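Local coordinates for peridinin-chlorophyll A protein (Amphidinium carterae, PDB 2C9E) that binds peridinin and chlorophyll a, and probably serves as a water-soluble antenna that captures solar energy in the blue-green range, at residues 140-143 and 144-148. Residues are numbered along the deposited sequence; the frame is centred on the assembly and turned at random.
Sequences DSFK and ALTSA. With PID (peridinin), chain F.
F142 and T146 meet one turn apart on the alpha-helix 132-152 and together line the wall of a peridinin pocket. The methyl CG2 of T146 sits over one face of the F142 ring, 3.8 Å from its centroid and 17° off the ring normal, which meets the geometry of a CH-pi contact. The F142 ring, its CG trans to the backbone N at chi1 172°, turns its edge to the carotenoid: CE1 lies 3.6 Å from C12 of peridinin. T146 touches the same pigment through CB, 3.6 Å from its CM1, and L145 adds CD1 near the methyl CM4. L145 also packs against F10 of helix 2-18.

The hydroxyl of T146 turns back to the helix: OG1 donates to K143 O at 2.7 Å, with a C=O...donor angle of 122°, while S147 N gives that oxygen its regular helical bond. Replacing T146 by alanine removes both CG2 and OG1, which would probably leave that face of the F142 ring less covered and K143 O without its hydroxyl donor.

Packing is looser where D140 and A144 are exposed and K143 partly so, though D140 and K143 also border the bound galactolipid. K143 NZ stays 4.0 Å from D140 OD1, a long salt bridge. At S147, a water donates weakly to K143 O and lies a short 2.5 Å from S147 OG.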
ATOM      1  N   ASP A 140     -22.343  13.910  -3.593  1.00 25.20           N
ATOM      2  CA  ASP A 140     -22.836  14.298  -4.905  1.00 27.38           C
ATOM      3  C   ASP A 140     -21.723  14.877  -5.767  1.00 27.61           C
ATOM      4  O   ASP A 140     -21.698  14.640  -6.976  1.00 26.29           O
ATOM      5  CB  ASP A 140     -24.070  15.215  -4.815  1.00 30.43           C
ATOM      6  CG  ASP A 140     -25.356  14.433  -5.175  1.00 36.41           C
ATOM      7  OD1 ASP A 140     -25.823  13.608  -4.346  1.00 38.59           O
ATOM      8  OD2 ASP A 140     -25.853  14.559  -6.329  1.00 37.64           O
ATOM      9  N   SER A 141     -20.773  15.583  -5.146  1.00 25.92           N
ATOM     10  CA  SER A 141     -19.651  16.146  -5.905  1.00 25.63           C
ATOM     11  C   SER A 141     -18.676  15.014  -6.299  1.00 24.42           C
ATOM     12  O   SER A 141     -18.019  15.096  -7.328  1.00 23.06           O
ATOM     13  CB  SER A 141     -18.930  17.242  -5.099  1.00 26.49           C
ATOM     14  OG  SER A 141     -17.830  16.714  -4.374  1.00 28.46           O
ATOM     15  N   PHE A 142     -18.591  13.959  -5.475  1.00 24.62           N
ATOM     16  CA  PHE A 142     -17.753  12.777  -5.820  1.00 23.38           C
ATOM     17  C   PHE A 142     -18.342  12.094  -7.100  1.00 23.45           C
ATOM     18  O   PHE A 142     -17.609  11.739  -8.043  1.00 21.90           O
ATOM     19  CB  PHE A 142     -17.726  11.782  -4.658  1.00 23.19           C
ATOM     20  CG  PHE A 142     -17.050  10.463  -4.991  1.00 24.32           C
ATOM     21  CD1 PHE A 142     -15.680  10.377  -5.151  1.00 23.36           C
ATOM     22  CD2 PHE A 142     -17.795   9.300  -5.134  1.00 23.96           C
ATOM     23  CE1 PHE A 142     -15.082   9.145  -5.437  1.00 22.73           C
ATOM     24  CE2 PHE A 142     -17.184   8.096  -5.419  1.00 21.34           C
ATOM     25  CZ  PHE A 142     -15.851   8.026  -5.563  1.00 19.30           C
ATOM     26  N   LYS A 143     -19.670  11.939  -7.144  1.00 23.83           N
ATOM     27  CA  LYS A 143     -20.286  11.352  -8.306  1.00 23.50           C
ATOM     28  C   LYS A 143     -19.965  12.148  -9.563  1.00 24.10           C
ATOM     29  O   LYS A 143     -19.611  11.575 -10.599  1.00 21.28           O
ATOM     30  CB  LYS A 143     -21.789  11.277  -8.118  1.00 25.96           C
ATOM     31  CG  LYS A 143     -22.214  10.339  -6.978  1.00 25.75           C
ATOM     32  CD  LYS A 143     -23.635   9.898  -7.165  1.00 27.39           C
ATOM     33  CE  LYS A 143     -24.629  10.947  -6.749  1.00 28.76           C
ATOM     34  NZ  LYS A 143     -26.002  10.352  -6.606  1.00 32.57           N
ATOM     35  N   ALA A 144     -20.063  13.475  -9.482  1.00 24.29           N
ATOM     36  CA  ALA A 144     -19.783  14.286 -10.677  1.00 23.95           C
ATOM     37  C   ALA A 144     -18.333  14.095 -11.111  1.00 22.56           C
ATOM     38  O   ALA A 144     -18.017  14.075 -12.294  1.00 24.57           O
ATOM     39  CB  ALA A 144     -20.109  15.768 -10.412  1.00 22.46           C
ATOM     40  N   LEU A 145     -17.431  13.946 -10.162  1.00 21.50           N
ATOM     41  CA  LEU A 145     -16.022  13.690 -10.512  1.00 21.06           C
ATOM     42  C   LEU A 145     -15.878  12.295 -11.197  1.00 20.74           C
ATOM     43  O   LEU A 145     -15.144  12.134 -12.177  1.00 19.95           O
ATOM     44  CB  LEU A 145     -15.163  13.666  -9.236  1.00 21.49           C
ATOM     45  CG  LEU A 145     -13.707  14.071  -9.226  1.00 22.82           C
ATOM     46  CD1 LEU A 145     -13.088  13.433  -8.047  1.00 20.79           C
ATOM     47  CD2 LEU A 145     -12.986  13.698 -10.470  1.00 22.49           C
ATOM     48  N   THR A 146     -16.577  11.289 -10.687  1.00 20.37           N
ATOM     49  CA  THR A 146     -16.416   9.976 -11.289  1.00 21.52           C
ATOM     50  C   THR A 146     -16.862  10.018 -12.745  1.00 22.98           C
ATOM     51  O   THR A 146     -16.274   9.332 -13.596  1.00 20.99           O
ATOM     52  CB  THR A 146     -17.175   8.840 -10.510  1.00 21.35           C
ATOM     53  OG1 THR A 146     -18.588   9.031 -10.577  1.00 22.93           O
ATOM     54  CG2 THR A 146     -16.735   8.791  -9.039  1.00 21.32           C
ATOM     55  N   SER A 147     -17.884  10.825 -13.050  1.00 23.72           N
ATOM     56  CA  SER A 147     -18.357  10.916 -14.436  1.00 26.00           C
ATOM     57  C   SER A 147     -17.370  11.630 -15.334  1.00 25.52           C
ATOM     58  O   SER A 147     -17.239  11.271 -16.508  1.00 26.29           O
ATOM     59  CB  SER A 147     -19.672  11.679 -14.527  1.00 28.51           C
ATOM     60  OG  SER A 147     -20.659  11.073 -13.729  1.00 32.45           O
ATOM     61  N   ALA A 148     -16.702  12.661 -14.798  1.00 25.01           N
ATOM     62  CA  ALA A 148     -15.730  13.401 -15.590  1.00 26.30           C
ATOM     63  C   ALA A 148     -14.623  12.440 -15.903  1.00 27.44           C
ATOM     64  O   ALA A 148     -14.189  12.359 -17.038  1.00 28.80           O
ATOM     65  CB  ALA A 148     -15.177  14.626 -14.815  1.00 26.87           C
TER
HETATM   66  C1  PID F1331     -16.474   4.606 -11.443  1.00 22.03           C
HETATM   67  C2  PID F1331     -17.286   3.994 -12.591  1.00 22.90           C
HETATM   68  C3  PID F1331     -16.349   3.288 -13.576  1.00 24.09           C
HETATM   69  C4  PID F1331     -15.389   4.333 -14.150  1.00 22.27           C
HETATM   70  C5  PID F1331     -14.424   4.905 -13.106  1.00 23.00           C
HETATM   71  C6  PID F1331     -15.060   5.126 -11.719  1.00 22.31           C
HETATM   72  C7  PID F1331     -14.449   6.118 -10.942  1.00 22.50           C
HETATM   73  C8  PID F1331     -14.001   5.982  -9.626  1.00 21.72           C
HETATM   74  C9  PID F1331     -13.366   6.985  -8.886  1.00 22.43           C
HETATM   75  C10 PID F1331     -13.053   8.278  -9.292  1.00 24.68           C
HETATM   76  C11 PID F1331     -12.851   6.853  -7.662  1.00 23.94           C
HETATM   77  C12 PID F1331     -12.235   7.984  -7.302  1.00 23.98           C
HETATM   78  C13 PID F1331     -11.574   8.192  -6.090  1.00 23.11           C
HETATM   79  C14 PID F1331     -10.911   9.350  -5.676  1.00 23.64           C
HETATM   80  C15 PID F1331     -10.296   9.373  -4.421  1.00 23.07           C
HETATM   81  C16 PID F1331      -9.582  10.440  -3.876  1.00 19.62           C
HETATM   82  C17 PID F1331      -8.986  10.359  -2.617  1.00 18.95           C
HETATM   83  C18 PID F1331      -8.239  11.409  -2.084  1.00 16.53           C
HETATM   84  C19 PID F1331      -7.607  11.369  -0.842  1.00 16.34           C
HETATM   85  C20 PID F1331      -6.843  12.462  -0.425  1.00 16.52           C
HETATM   86  C21 PID F1331      -6.121  12.547   0.766  1.00 17.27           C
HETATM   87  C22 PID F1331      -5.371  13.693   1.036  1.00 16.69           C
HETATM   88  C23 PID F1331      -4.652  13.813   2.120  1.00 17.43           C
HETATM   89  C24 PID F1331      -3.880  13.877   3.175  1.00 17.70           C
HETATM   90  C25 PID F1331      -2.435  13.354   3.172  1.00 17.30           C
HETATM   91  C26 PID F1331      -2.307  12.298   4.276  1.00 17.56           C
HETATM   92  C27 PID F1331      -2.809  12.793   5.638  1.00 19.05           C
HETATM   93  C28 PID F1331      -4.240  13.342   5.569  1.00 18.81           C
HETATM   94  C29 PID F1331      -4.390  14.437   4.505  1.00 19.22           C
HETATM   95  C30 PID F1331      -1.695  11.306   7.125  1.00 21.15           C
HETATM   96  C31 PID F1331      -1.708  10.175   8.154  1.00 19.20           C
HETATM   97  CM1 PID F1331     -17.334   5.258 -10.359  1.00 22.74           C
HETATM   98  CM2 PID F1331     -13.888   6.217 -13.688  1.00 20.10           C
HETATM   99  CM3 PID F1331     -13.256   3.922 -13.002  1.00 21.87           C
HETATM  100  CM4 PID F1331     -10.840  10.580  -6.586  1.00 22.57           C
HETATM  101  CM5 PID F1331      -6.105  11.387   1.768  1.00 16.02           C
HETATM  102  CM6 PID F1331      -2.096  12.665   1.847  1.00 19.16           C
HETATM  103  CM7 PID F1331      -1.447  14.503   3.383  1.00 18.91           C
HETATM  104  CM8 PID F1331      -5.859  14.855   4.390  1.00 17.87           C
HETATM  105  O1  PID F1331     -15.309   3.900 -11.006  1.00 20.65           O
HETATM  106  O2  PID F1331     -17.096   2.709 -14.652  1.00 27.21           O
HETATM  107  O3  PID F1331     -13.332   8.781 -10.378  1.00 26.72           O
HETATM  108  O4  PID F1331     -12.347   8.906  -8.304  1.00 23.78           O
HETATM  109  O5  PID F1331      -3.559  15.557   4.841  1.00 19.78           O
HETATM  110  O6  PID F1331      -2.860  11.654   6.512  1.00 21.13           O
HETATM  111  O7  PID F1331      -0.658  11.931   6.912  1.00 24.10           O
HETATM  112  O   HOH W   1     -22.261  12.483 -12.398  1.00 44.82           O